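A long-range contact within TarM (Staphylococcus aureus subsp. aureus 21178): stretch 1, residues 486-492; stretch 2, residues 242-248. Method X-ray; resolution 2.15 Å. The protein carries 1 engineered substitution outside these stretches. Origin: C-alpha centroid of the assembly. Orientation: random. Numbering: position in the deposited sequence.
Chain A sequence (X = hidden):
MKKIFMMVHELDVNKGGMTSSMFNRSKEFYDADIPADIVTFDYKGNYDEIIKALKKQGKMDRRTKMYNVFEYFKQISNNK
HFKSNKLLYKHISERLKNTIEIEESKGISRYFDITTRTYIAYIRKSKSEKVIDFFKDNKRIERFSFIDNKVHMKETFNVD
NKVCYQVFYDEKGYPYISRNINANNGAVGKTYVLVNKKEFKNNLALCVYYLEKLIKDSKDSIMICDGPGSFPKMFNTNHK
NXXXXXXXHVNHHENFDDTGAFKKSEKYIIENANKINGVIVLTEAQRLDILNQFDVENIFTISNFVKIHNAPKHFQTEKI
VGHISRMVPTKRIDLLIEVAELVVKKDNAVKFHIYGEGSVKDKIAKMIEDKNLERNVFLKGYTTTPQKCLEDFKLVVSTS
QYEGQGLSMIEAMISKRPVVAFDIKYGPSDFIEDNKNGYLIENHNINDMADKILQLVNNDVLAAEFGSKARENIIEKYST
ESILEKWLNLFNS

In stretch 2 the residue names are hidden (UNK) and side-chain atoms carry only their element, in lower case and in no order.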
# COMPACT_ATOMS: atom_id res chain seq x y z
N LYS A 486 6.30 -8.39 -22.98
CA LYS A 486 6.38 -6.93 -23.00
C LYS A 486 7.48 -6.41 -22.10
O LYS A 486 8.22 -5.52 -22.51
CB LYS A 486 5.04 -6.27 -22.66
CG LYS A 486 4.11 -6.25 -23.89
CD LYS A 486 2.68 -5.96 -23.48
CE LYS A 486 1.77 -6.05 -24.69
NZ LYS A 486 0.54 -5.27 -24.47
N TRP A 487 7.61 -6.98 -20.88
CA TRP A 487 8.66 -6.63 -19.93
C TRP A 487 10.02 -7.06 -20.46
O TRP A 487 10.96 -6.27 -20.38
CB TRP A 487 8.41 -7.31 -18.56
CG TRP A 487 7.42 -6.59 -17.68
CD1 TRP A 487 6.19 -7.03 -17.30
CD2 TRP A 487 7.62 -5.31 -17.03
NE1 TRP A 487 5.59 -6.11 -16.46
CE2 TRP A 487 6.46 -5.05 -16.28
CE3 TRP A 487 8.66 -4.37 -17.03
CZ2 TRP A 487 6.33 -3.90 -15.47
CZ3 TRP A 487 8.53 -3.23 -16.25
CH2 TRP A 487 7.38 -3.00 -15.48
N LEU A 488 10.13 -8.31 -20.96
CA LEU A 488 11.37 -8.89 -21.52
C LEU A 488 11.89 -8.09 -22.74
O LEU A 488 13.09 -7.91 -22.87
CB LEU A 488 11.21 -10.40 -21.85
CG LEU A 488 11.13 -11.32 -20.62
CD1 LEU A 488 11.06 -12.79 -21.04
CD2 LEU A 488 12.37 -11.18 -19.73
N ASN A 489 10.98 -7.58 -23.57
CA ASN A 489 11.29 -6.72 -24.71
C ASN A 489 12.09 -5.47 -24.26
O ASN A 489 13.08 -5.12 -24.91
CB ASN A 489 9.98 -6.31 -25.40
CG ASN A 489 10.19 -5.45 -26.62
OD1 ASN A 489 10.95 -5.79 -27.53
ND2 ASN A 489 9.55 -4.30 -26.64
N LEU A 490 11.71 -4.85 -23.13
CA LEU A 490 12.40 -3.69 -22.53
C LEU A 490 13.73 -4.09 -21.89
O LEU A 490 14.74 -3.43 -22.13
CB LEU A 490 11.52 -2.99 -21.47
CG LEU A 490 10.24 -2.36 -21.97
CD1 LEU A 490 9.44 -1.75 -20.82
CD2 LEU A 490 10.51 -1.31 -23.09
N PHE A 491 13.73 -5.15 -21.06
CA PHE A 491 14.94 -5.62 -20.38
C PHE A 491 16.05 -6.06 -21.34
O PHE A 491 17.22 -6.01 -20.96
CB PHE A 491 14.63 -6.78 -19.41
CG PHE A 491 13.57 -6.60 -18.34
CD1 PHE A 491 13.20 -5.34 -17.90
CD2 PHE A 491 12.95 -7.71 -17.77
CE1 PHE A 491 12.24 -5.18 -16.90
CE2 PHE A 491 11.99 -7.55 -16.76
CZ PHE A 491 11.67 -6.30 -16.31
N ASN A 492 15.69 -6.47 -22.56
CA ASN A 492 16.62 -6.99 -23.59
C ASN A 492 17.05 -6.00 -24.70
O ASN A 492 17.99 -6.31 -25.44
CB ASN A 492 16.09 -8.31 -24.20
CG ASN A 492 16.08 -9.46 -23.22
OD1 ASN A 492 16.95 -9.60 -22.36
ND2 ASN A 492 15.09 -10.31 -23.31
N UNK A 242 22.88 -0.54 -14.53
CA UNK A 242 21.61 -1.04 -14.03
C UNK A 242 20.45 -0.31 -14.69
O UNK A 242 20.57 0.88 -14.98
c UNK A 242 21.54 -0.89 -12.53
N UNK A 243 19.37 -1.05 -15.02
CA UNK A 243 18.19 -0.50 -15.66
C UNK A 243 17.25 0.16 -14.66
O UNK A 243 17.16 -0.27 -13.49
c UNK A 243 18.37 -2.30 -17.46
n UNK A 243 18.33 -4.39 -18.63
o UNK A 243 16.50 -3.10 -18.68
c UNK A 243 17.65 -3.30 -18.29
c UNK A 243 17.45 -1.59 -16.46
N UNK A 244 16.57 1.22 -15.12
CA UNK A 244 15.62 1.96 -14.28
C UNK A 244 14.28 2.12 -14.97
O UNK A 244 14.21 2.67 -16.08
n UNK A 244 19.61 6.00 -11.32
c UNK A 244 19.25 4.62 -11.79
c UNK A 244 16.18 3.33 -13.84
c UNK A 244 18.00 4.65 -12.66
c UNK A 244 17.48 3.26 -13.03
N UNK A 245 13.21 1.68 -14.29
CA UNK A 245 11.84 1.78 -14.79
C UNK A 245 10.97 2.35 -13.73
O UNK A 245 11.17 2.08 -12.55
c UNK A 245 12.01 -0.26 -16.33
o UNK A 245 14.26 -1.91 -19.42
c UNK A 245 13.78 -1.73 -17.10
c UNK A 245 11.25 0.40 -15.20
c UNK A 245 11.74 0.06 -17.65
c UNK A 245 13.51 -1.39 -18.41
c UNK A 245 13.05 -1.14 -16.06
c UNK A 245 12.49 -0.50 -18.69
N UNK A 246 9.98 3.13 -14.15
CA UNK A 246 8.98 3.70 -13.25
C UNK A 246 7.65 3.13 -13.69
O UNK A 246 7.39 3.10 -14.90
N UNK A 247 6.84 2.59 -12.74
CA UNK A 247 5.49 2.12 -13.09
C UNK A 247 4.50 3.12 -12.49
O UNK A 247 4.50 3.32 -11.28
c UNK A 247 5.16 0.65 -12.64
c UNK A 247 3.68 0.32 -12.90
c UNK A 247 6.06 -0.38 -13.32
N UNK A 248 3.67 3.75 -13.34
CA UNK A 248 2.62 4.67 -12.91
C UNK A 248 1.34 3.82 -12.71
O UNK A 248 0.88 3.13 -13.61
c UNK A 248 1.16 6.62 -13.62
c UNK A 248 2.50 5.89 -13.84
c UNK A 248 3.97 7.93 -14.41
c UNK A 248 3.73 6.83 -13.54

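Position 242 carries a single side-chain carbon and lies out of reach of the helix of stretch 1. One carbon and nothing more is alanine, Ala242, a buried residue that leads into the strand; this contact does not explain the choice.

At position 243 there are three carbons, the third bearing one oxygen and one nitrogen. The CA-to-CB bond points toward the helix, and the side-chain nitrogen lies 3.0 Å from O of Phe491. This is a terminal amide on two methylenes: glutamine, Gln243. The amide nitrogen donates, so NE2 of Gln243 forms a hydrogen bond to O of Phe491, with an N-H...O angle of 159°. An amide suits the place because it can donate through one atom and accept through the other.

Position 244 has four carbons in a row ending in nitrogen, all out of reach of stretch 1. This is lysine, Lys244. Its residue is buried, but NZ has its hydrogen bond elsewhere in the structure.

Position 245 shows one carbon, then a ring of six carbons bearing one oxygen. The ring touches Leu490 and Phe491, and the oxygen is 3.1 Å from O of Leu490. A six-membered ring with a hydroxyl is tyrosine, Tyr245. Its OH donates to OE1 of Gln243 at 2.6 Å, and the close approach to O of Leu490 is not a hydrogen bond. The ring supplies apolar surface as well: CE1 lies 3.9 Å from CB of Leu490, while CE2 lies 3.7 Å from CD1 of Phe491. The edge of Phe491 is directed toward the face of Tyr245 in an offset edge-to-face pair, with ring centroids 5.6 Å apart and planes at 62°.

Position 246 has no side-chain atoms and is therefore glycine, Gly246. An ideal CB would point away and meet nothing of stretch 1 within 5.5 Å, so this contact does not explain the glycine.

At position 247 one carbon carries two others, and one of these lies 3.6 Å from CH2 of Trp487, near the plane of the indole and at its edge. The compact fork is valine, Val247; the touching atom is CG2, an apolar branch that matches the carbon edge of the ring.

Position 248 has four carbons, forked at the first with one arm two carbons long, and is out of reach of the helix. This is isoleucine, Ile248, buried by other parts of the structure.

The contact follows the alternation of a strand: the CA-to-CB bonds of 243, 245 and 247 point toward the helix, which runs at 141° to the strand. Axes 10.4 Å apart at closest approach leave room for side chains between them. Apolar packing at Trp487, Leu490 and Phe491 is joined by a polar relay, in which Tyr245 donates to Gln243 and Gln243 donates to the helix backbone.

Stretch 2 242-248: AQKYGVI
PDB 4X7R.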